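Lovastatin nonaketide synthase, polyketide synthase component (Aspergillus terreus, PDB 7CPX) builds the nonaketide backbone of lovastatin from malonyl-CoA, working as a homodimeric multidomain polyketide synthase together with its partner LovC. Local coordinates at residues L101-V106 / A247-V251; S124-G130 / S200-A206; V157-N162 / P173-I177. The protein carries 2 engineered substitutions. All coordinates share one frame. Residues are numbered along the deposited sequence.

Contact 1 of 3, residues L101-V106 / A247-V251; sequences LLLETV and AVCSV
Val248, Ser250 and Thr105 supply most of the 293 Å² buried where a helix lies on the face of a β-strand. Residues 101-106 are regular α-helix and 247-251 extended strand; their axes come within 7.2 Å, and the N-to-C directions diverge by 39° (signed crossing angle -39°). In register, the CA of Leu102 lies 6.2 Å from the CA of Val248, and the CA of Val106 lies 5.2 Å from the CA of Ser250. Val248 and Ser250 both point their CB toward the helix, whereas Ala247, Cys249 and Val251 point away. Val248, with chi1 t, wedges between helical side chains: its CG2 is 3.5 Å from Leu101 CB and its CG1 3.7 Å from Leu102 CD2, a branched, compact shape that suits a close approach. Ser250, rotamer m, donates from OG to Thr105 OG1 at 2.7 Å. Thr105 is in the p rotamer, which folds OG1 back over its own helix, 2.7 Å from Leu101 O and 2.9 Å from Leu102 O, so small hydroxyl residues can be buried here with polar partners at hand. Val106 CG2 touches Ser250 OG at 3.1 Å. This is α/β layering within the thiolase-type fold of the ketosynthase: helix 97-113 covers strand 247-255, which hydrogen-bonds to strands 203-209 and 11-19 beside it, while helix 369-386 packs on the strand's other face through Cys249 and Val251.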
loop_
_atom_site.group_PDB
_atom_site.type_symbol
_atom_site.label_atom_id
_atom_site.label_comp_id
_atom_site.label_asym_id
_atom_site.label_seq_id
_atom_site.Cartn_x
_atom_site.Cartn_y
_atom_site.Cartn_z
ATOM N N LEU A 101 10.328 29.870 -15.592
ATOM C CA LEU A 101 11.429 30.768 -15.278
ATOM C C LEU A 101 12.225 31.127 -16.521
ATOM O O LEU A 101 12.789 32.220 -16.592
ATOM C CB LEU A 101 12.340 30.146 -14.224
ATOM C CG LEU A 101 11.936 30.457 -12.782
ATOM C CD1 LEU A 101 10.569 29.873 -12.465
ATOM C CD2 LEU A 101 12.981 29.940 -11.815
ATOM N N LEU A 102 12.281 30.236 -17.512
ATOM C CA LEU A 102 12.931 30.579 -18.769
ATOM C C LEU A 102 12.175 31.684 -19.485
ATOM O O LEU A 102 12.785 32.618 -20.008
ATOM C CB LEU A 102 13.038 29.342 -19.657
ATOM C CG LEU A 102 14.213 28.418 -19.346
ATOM C CD1 LEU A 102 14.018 27.073 -20.011
ATOM C CD2 LEU A 102 15.512 29.049 -19.804
ATOM N N LEU A 103 10.847 31.599 -19.519
ATOM C CA LEU A 103 10.057 32.673 -20.105
ATOM C C LEU A 103 10.315 33.984 -19.377
ATOM O O LEU A 103 10.561 35.026 -20.003
ATOM C CB LEU A 103 8.572 32.318 -20.053
ATOM C CG LEU A 103 8.083 31.272 -21.050
ATOM C CD1 LEU A 103 6.691 30.806 -20.682
ATOM C CD2 LEU A 103 8.086 31.842 -22.450
ATOM N N GLU A 104 10.278 33.946 -18.044
ATOM C CA GLU A 104 10.487 35.167 -17.272
ATOM C C GLU A 104 11.875 35.747 -17.521
ATOM O O GLU A 104 12.022 36.953 -17.743
ATOM C CB GLU A 104 10.274 34.887 -15.786
ATOM C CG GLU A 104 8.837 34.543 -15.432
ATOM C CD GLU A 104 8.655 34.211 -13.965
ATOM O OE1 GLU A 104 9.666 33.936 -13.286
ATOM O OE2 GLU A 104 7.501 34.225 -13.490
ATOM N N THR A 105 12.905 34.898 -17.509
ATOM C CA THR A 105 14.270 35.374 -17.694
ATOM C C THR A 105 14.512 35.861 -19.112
ATOM O O THR A 105 15.267 36.813 -19.312
ATOM C CB THR A 105 15.266 34.269 -17.350
ATOM O OG1 THR A 105 14.929 33.076 -18.070
ATOM C CG2 THR A 105 15.251 33.989 -15.867
ATOM N N VAL A 106 13.898 35.223 -20.106
ATOM C CA VAL A 106 14.053 35.684 -21.478
ATOM C C VAL A 106 13.393 37.040 -21.654
ATOM O O VAL A 106 13.936 37.924 -22.323
ATOM C CB VAL A 106 13.494 34.644 -22.463
ATOM C CG1 VAL A 106 13.380 35.245 -23.850
ATOM C CG2 VAL A 106 14.394 33.428 -22.499
ATOM N N ALA A 247 19.308 27.666 -11.080
ATOM C CA ALA A 247 19.550 28.893 -11.817
ATOM C C ALA A 247 18.863 28.811 -13.168
ATOM O O ALA A 247 18.867 27.762 -13.820
ATOM C CB ALA A 247 21.048 29.152 -11.993
ATOM N N VAL A 248 18.269 29.927 -13.574
ATOM C CA VAL A 248 17.684 30.085 -14.897
ATOM C C VAL A 248 18.262 31.362 -15.484
ATOM O O VAL A 248 17.992 32.460 -14.983
ATOM C CB VAL A 248 16.154 30.141 -14.856
ATOM C CG1 VAL A 248 15.598 30.260 -16.262
ATOM C CG2 VAL A 248 15.606 28.909 -14.162
ATOM N N CYS A 249 19.045 31.225 -16.544
ATOM C CA CYS A 249 19.713 32.351 -17.176
ATOM C C CYS A 249 19.224 32.491 -18.606
ATOM O O CYS A 249 18.894 31.500 -19.259
ATOM C CB CYS A 249 21.232 32.171 -17.164
ATOM S SG CYS A 249 22.151 33.581 -17.818
ATOM N N SER A 250 19.162 33.730 -19.079
ATOM C CA SER A 250 18.866 34.018 -20.471
ATOM C C SER A 250 19.783 35.139 -20.920
ATOM O O SER A 250 19.952 36.128 -20.205
ATOM C CB SER A 250 17.400 34.418 -20.664
ATOM O OG SER A 250 16.533 33.397 -20.207
ATOM N N VAL A 251 20.378 34.981 -22.097
ATOM C CA VAL A 251 21.342 35.934 -22.622
ATOM C C VAL A 251 20.962 36.243 -24.061
ATOM O O VAL A 251 20.898 35.336 -24.898
ATOM C CB VAL A 251 22.775 35.386 -22.536
ATOM C CG1 VAL A 251 23.671 36.054 -23.547
ATOM C CG2 VAL A 251 23.324 35.576 -21.135
#

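Contact 2 of 3, residues S124-G130 / S200-A206; sequences STAVYVG and SSMAIAA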
loop_
_atom_site.group_PDB
_atom_site.type_symbol
_atom_site.label_atom_id
_atom_site.label_comp_id
_atom_site.label_asym_id
_atom_site.label_seq_id
_atom_site.Cartn_x
_atom_site.Cartn_y
_atom_site.Cartn_z
ATOM N N SER A 124 12.978 36.588 -36.873
ATOM C CA SER A 124 13.666 35.311 -36.990
ATOM C C SER A 124 14.570 35.021 -35.801
ATOM O O SER A 124 15.572 34.311 -35.952
ATOM C CB SER A 124 14.484 35.272 -38.281
ATOM O OG SER A 124 15.142 34.026 -38.425
ATOM N N THR A 125 14.247 35.557 -34.629
ATOM C CA THR A 125 15.074 35.329 -33.455
ATOM C C THR A 125 15.121 33.844 -33.121
ATOM O O THR A 125 14.098 33.154 -33.152
ATOM C CB THR A 125 14.537 36.120 -32.265
ATOM O OG1 THR A 125 14.728 37.521 -32.491
ATOM C CG2 THR A 125 15.252 35.712 -30.994
ATOM N N ALA A 126 16.313 33.359 -32.797
ATOM C CA ALA A 126 16.517 31.965 -32.446
ATOM C C ALA A 126 16.494 31.795 -30.934
ATOM O O ALA A 126 16.600 32.758 -30.174
ATOM C CB ALA A 126 17.847 31.462 -33.004
ATOM N N VAL A 127 16.356 30.548 -30.501
ATOM C CA VAL A 127 16.393 30.200 -29.087
ATOM C C VAL A 127 17.170 28.904 -28.932
ATOM O O VAL A 127 16.970 27.956 -29.698
ATOM C CB VAL A 127 14.981 30.060 -28.491
ATOM C CG1 VAL A 127 15.069 29.632 -27.043
ATOM C CG2 VAL A 127 14.243 31.371 -28.608
ATOM N N TYR A 128 18.058 28.865 -27.943
ATOM C CA TYR A 128 18.869 27.683 -27.659
ATOM C C TYR A 128 18.936 27.562 -26.142
ATOM O O TYR A 128 19.622 28.345 -25.481
ATOM C CB TYR A 128 20.255 27.800 -28.280
ATOM C CG TYR A 128 20.246 27.869 -29.789
ATOM C CD1 TYR A 128 20.007 29.063 -30.448
ATOM C CD2 TYR A 128 20.485 26.739 -30.553
ATOM C CE1 TYR A 128 19.998 29.127 -31.823
ATOM C CE2 TYR A 128 20.477 26.794 -31.928
ATOM C CZ TYR A 128 20.235 27.989 -32.560
ATOM O OH TYR A 128 20.228 28.039 -33.934
ATOM N N VAL A 129 18.211 26.589 -25.597
ATOM C CA VAL A 129 18.055 26.428 -24.158
ATOM C C VAL A 129 18.806 25.182 -23.722
ATOM O O VAL A 129 18.622 24.101 -24.295
ATOM C CB VAL A 129 16.570 26.341 -23.764
ATOM C CG1 VAL A 129 16.420 26.245 -22.259
ATOM C CG2 VAL A 129 15.826 27.550 -24.285
ATOM N N GLY A 130 19.650 25.336 -22.708
ATOM C CA GLY A 130 20.352 24.222 -22.113
ATOM C C GLY A 130 19.687 23.763 -20.835
ATOM O O GLY A 130 19.701 24.470 -19.822
ATOM N N SER A 200 19.411 34.815 -38.265
ATOM C CA SER A 200 18.729 35.302 -37.073
ATOM C C SER A 200 19.430 36.561 -36.592
ATOM O O SER A 200 20.597 36.508 -36.186
ATOM C CB SER A 200 18.717 34.241 -35.970
ATOM O OG SER A 200 18.031 33.077 -36.392
ATOM N N SER A 201 18.722 37.689 -36.637
ATOM C CA SER A 201 19.279 38.935 -36.127
ATOM C C SER A 201 19.527 38.879 -34.627
ATOM O O SER A 201 20.329 39.664 -34.112
ATOM C CB SER A 201 18.339 40.098 -36.448
ATOM O OG SER A 201 18.729 41.273 -35.762
ATOM N N MET A 202 18.861 37.969 -33.922
ATOM C CA MET A 202 18.995 37.852 -32.481
ATOM C C MET A 202 18.854 36.387 -32.105
ATOM O O MET A 202 18.232 35.605 -32.827
ATOM C CB MET A 202 17.943 38.703 -31.761
ATOM C CG MET A 202 17.925 38.561 -30.250
ATOM S SD MET A 202 16.581 39.516 -29.527
ATOM C CE MET A 202 15.964 38.371 -28.298
ATOM N N ALA A 203 19.440 36.019 -30.970
ATOM C CA ALA A 203 19.384 34.637 -30.509
ATOM C C ALA A 203 19.436 34.618 -28.992
ATOM O O ALA A 203 20.385 35.126 -28.394
ATOM C CB ALA A 203 20.534 33.818 -31.093
ATOM N N ILE A 204 18.424 34.030 -28.372
ATOM C CA ILE A 204 18.449 33.800 -26.936
ATOM C C ILE A 204 19.278 32.552 -26.676
ATOM O O ILE A 204 19.021 31.493 -27.256
ATOM C CB ILE A 204 17.032 33.649 -26.371
ATOM C CG1 ILE A 204 16.249 34.956 -26.509
ATOM C CG2 ILE A 204 17.093 33.214 -24.924
ATOM C CD1 ILE A 204 16.891 36.144 -25.832
ATOM N N ALA A 205 20.295 32.685 -25.836
ATOM C CA ALA A 205 21.022 31.550 -25.290
ATOM C C ALA A 205 20.624 31.455 -23.826
ATOM O O ALA A 205 20.997 32.310 -23.017
ATOM C CB ALA A 205 22.530 31.723 -25.451
ATOM N N ALA A 206 19.836 30.445 -23.495
ATOM C CA ALA A 206 19.281 30.310 -22.164
ATOM C C ALA A 206 19.719 28.987 -21.558
ATOM O O ALA A 206 20.209 28.089 -22.241
ATOM C CB ALA A 206 17.751 30.403 -22.193
#
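Two parallel strands, 126-130 and 203-206, run side by side 9° apart, pairing Ala126 with Ala203, Val127 with Ile204, Tyr128 with Ala205 and Val129 with Ala206. Val127 and Val129, both t at chi1, share one face with Ile204 and Ala206. Val127 CG2 meets Ile204 CB at 4.2 Å and Val129 CG2 meets Ala206 CB at 4.0 Å; the β-branched Val127, Val129 and Ile204 favour the extended backbone. Ile204 is m at both chi angles; its end leads away from strand 126-130, and the side chain touches Trp170 and Val106 of helix 97-113. On the opposite face lie Ala126, Tyr128, Ala203 and Ala205. Ala126 CB and Ala203 CB are 4.1 Å apart, and the small methyls of Ala126 and Ala205 let helix 183-196 come close. The m rotamer of Tyr128 brings its ring against Leu190 and Gln194 of that helix. Before the strands, Ser200 in the m rotamer donates from OG to Ser124 O at 2.8 Å, and its OG is also bonded to Gln194. Thr125 OG1 lies 3.5 Å from Met202 CB. Gly130 lies about 10 Å from the side chain of Cys181, the predicted ketosynthase active-site cysteine. Five backbone hydrogen bonds, from Ala126 N to Met202 O (3.0 Å) through to Gly130 N to Ala206 O (2.8 Å), hold the pair, while side chains add apolar contacts and the Ser200-Ser124 bond ahead of the strands.

Contact 3 of 3, residues V157-N162 / P173-I177; sequences VSVASN and PSMTI
Thr176 lays its side chain over residues 157-161, and it has the largest area covered in the contact. Its m rotamer sends OG1 to donate to Ser158 O at 2.6 Å, while CG2 rests 3.1 Å from Val157 O and 3.8 Å from Val157 CG1. A β-branched hydroxyl residue suits the place, giving a methyl for packing and a donor for the carbonyl of Ser158. Residues 157-162 are helical in phi and psi; 174-177 form a strand. In register, Ser158 CA stands 5.1 Å from Thr176 CA, and Ser161 CA 5.2 Å from Ser174 CA. The CA-to-CB bond of Ser161 points toward the strand, and a small residue suits CA atoms this close. Ser174, rotamer m, also faces the helix, where its OG bonds to Ser165. A helix is thus laid against the outermost strand, within this chain, of the thiolase-type sheet, at the dimer interface: strand 174-177 pairs with strand 126-131, helix 183-196 packs on Ile177, and Ile177 of the second subunit meets its counterpart.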
loop_
_atom_site.group_PDB
_atom_site.type_symbol
_atom_site.label_atom_id
_atom_site.label_comp_id
_atom_site.label_asym_id
_atom_site.label_seq_id
_atom_site.Cartn_x
_atom_site.Cartn_y
_atom_site.Cartn_z
ATOM N N VAL A 157 10.919 18.496 -22.591
ATOM C CA VAL A 157 12.194 19.203 -22.529
ATOM C C VAL A 157 12.294 20.205 -23.671
ATOM O O VAL A 157 12.690 21.359 -23.477
ATOM C CB VAL A 157 13.360 18.200 -22.552
ATOM C CG1 VAL A 157 14.665 18.907 -22.295
ATOM C CG2 VAL A 157 13.146 17.099 -21.520
ATOM N N SER A 158 11.912 19.782 -24.876
ATOM C CA SER A 158 12.052 20.635 -26.052
ATOM C C SER A 158 11.289 21.941 -25.888
ATOM O O SER A 158 11.791 23.018 -26.231
ATOM C CB SER A 158 11.557 19.889 -27.289
ATOM O OG SER A 158 10.240 19.405 -27.097
ATOM N N VAL A 159 10.072 21.862 -25.359
ATOM C CA VAL A 159 9.191 23.018 -25.260
ATOM C C VAL A 159 9.897 24.135 -24.507
ATOM O O VAL A 159 9.643 25.320 -24.757
ATOM C CB VAL A 159 7.865 22.637 -24.579
ATOM C CG1 VAL A 159 7.028 23.870 -24.330
ATOM C CG2 VAL A 159 7.106 21.654 -25.443
ATOM N N ALA A 160 10.798 23.763 -23.592
ATOM C CA ALA A 160 11.563 24.755 -22.846
ATOM C C ALA A 160 12.038 25.880 -23.754
ATOM O O ALA A 160 11.969 27.058 -23.388
ATOM C CB ALA A 160 12.760 24.091 -22.165
ATOM N N SER A 161 12.521 25.532 -24.946
ATOM C CA SER A 161 12.889 26.549 -25.922
ATOM C C SER A 161 11.676 26.989 -26.731
ATOM O O SER A 161 11.382 28.186 -26.827
ATOM C CB SER A 161 13.980 26.014 -26.850
ATOM O OG SER A 161 13.510 24.914 -27.610
ATOM N N ASN A 162 10.940 26.025 -27.286
ATOM C CA ASN A 162 9.883 26.350 -28.236
ATOM C C ASN A 162 8.895 27.338 -27.635
ATOM O O ASN A 162 8.590 28.375 -28.239
ATOM C CB ASN A 162 9.167 25.072 -28.672
ATOM C CG ASN A 162 10.127 23.997 -29.137
ATOM O OD1 ASN A 162 11.332 24.083 -28.900
ATOM N ND2 ASN A 162 9.599 22.976 -29.801
ATOM N N PRO A 173 15.494 29.232 -34.973
ATOM C CA PRO A 173 15.646 27.911 -34.355
ATOM C C PRO A 173 15.420 27.977 -32.853
ATOM O O PRO A 173 15.818 28.934 -32.187
ATOM C CB PRO A 173 17.087 27.524 -34.697
ATOM C CG PRO A 173 17.411 28.300 -35.913
ATOM C CD PRO A 173 16.651 29.586 -35.811
ATOM N N SER A 174 14.773 26.943 -32.323
ATOM C CA SER A 174 14.361 26.881 -30.923
ATOM C C SER A 174 14.874 25.606 -30.272
ATOM O O SER A 174 14.134 24.866 -29.620
ATOM C CB SER A 174 12.843 26.970 -30.802
ATOM O OG SER A 174 12.373 28.237 -31.228
ATOM N N MET A 175 16.159 25.324 -30.457
ATOM C CA MET A 175 16.750 24.137 -29.860
ATOM C C MET A 175 16.644 24.184 -28.342
ATOM O O MET A 175 16.736 25.248 -27.725
ATOM C CB MET A 175 18.221 24.015 -30.252
ATOM C CG MET A 175 18.479 23.671 -31.702
ATOM S SD MET A 175 17.835 24.895 -32.849
ATOM C CE MET A 175 18.880 24.592 -34.273
ATOM N N THR A 176 16.440 23.016 -27.744
ATOM C CA THR A 176 16.635 22.813 -26.314
ATOM C C THR A 176 17.791 21.838 -26.159
ATOM O O THR A 176 17.626 20.629 -26.354
ATOM C CB THR A 176 15.378 22.281 -25.637
ATOM O OG1 THR A 176 14.305 23.216 -25.804
ATOM C CG2 THR A 176 15.645 22.067 -24.160
ATOM N N ILE A 177 18.947 22.360 -25.813
ATOM C CA ILE A 177 20.177 21.585 -25.774
ATOM C C ILE A 177 20.277 20.862 -24.444
ATOM O O ILE A 177 19.726 21.305 -23.430
ATOM C CB ILE A 177 21.395 22.497 -26.000
ATOM C CG1 ILE A 177 21.202 23.334 -27.266
ATOM C CG2 ILE A 177 22.658 21.671 -26.098
ATOM C CD1 ILE A 177 20.931 22.518 -28.504
#

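Overall arrangement
All three contacts belong to the N-terminal half of the ketosynthase and meet on one mixed sheet, where strands 174-177, 126-131, 203-209 and 247-255 lie side by side. Along the chain they are nested: contact 3 within the loop closed by contact 2, and contact 2 within that of contact 1. Their centres are about 12 Å (1 and 2), 13 Å (1 and 3) and 10 Å (2 and 3) apart. Leu102 of helix 97-113 touches Val129 and Ala206 of contact 2 and Ala160 of contact 3, so one helix bridges all of them. The four strands pass from 247-255, inside the domain, to 174-177, whose Ile177 meets Ile177 of the second subunit.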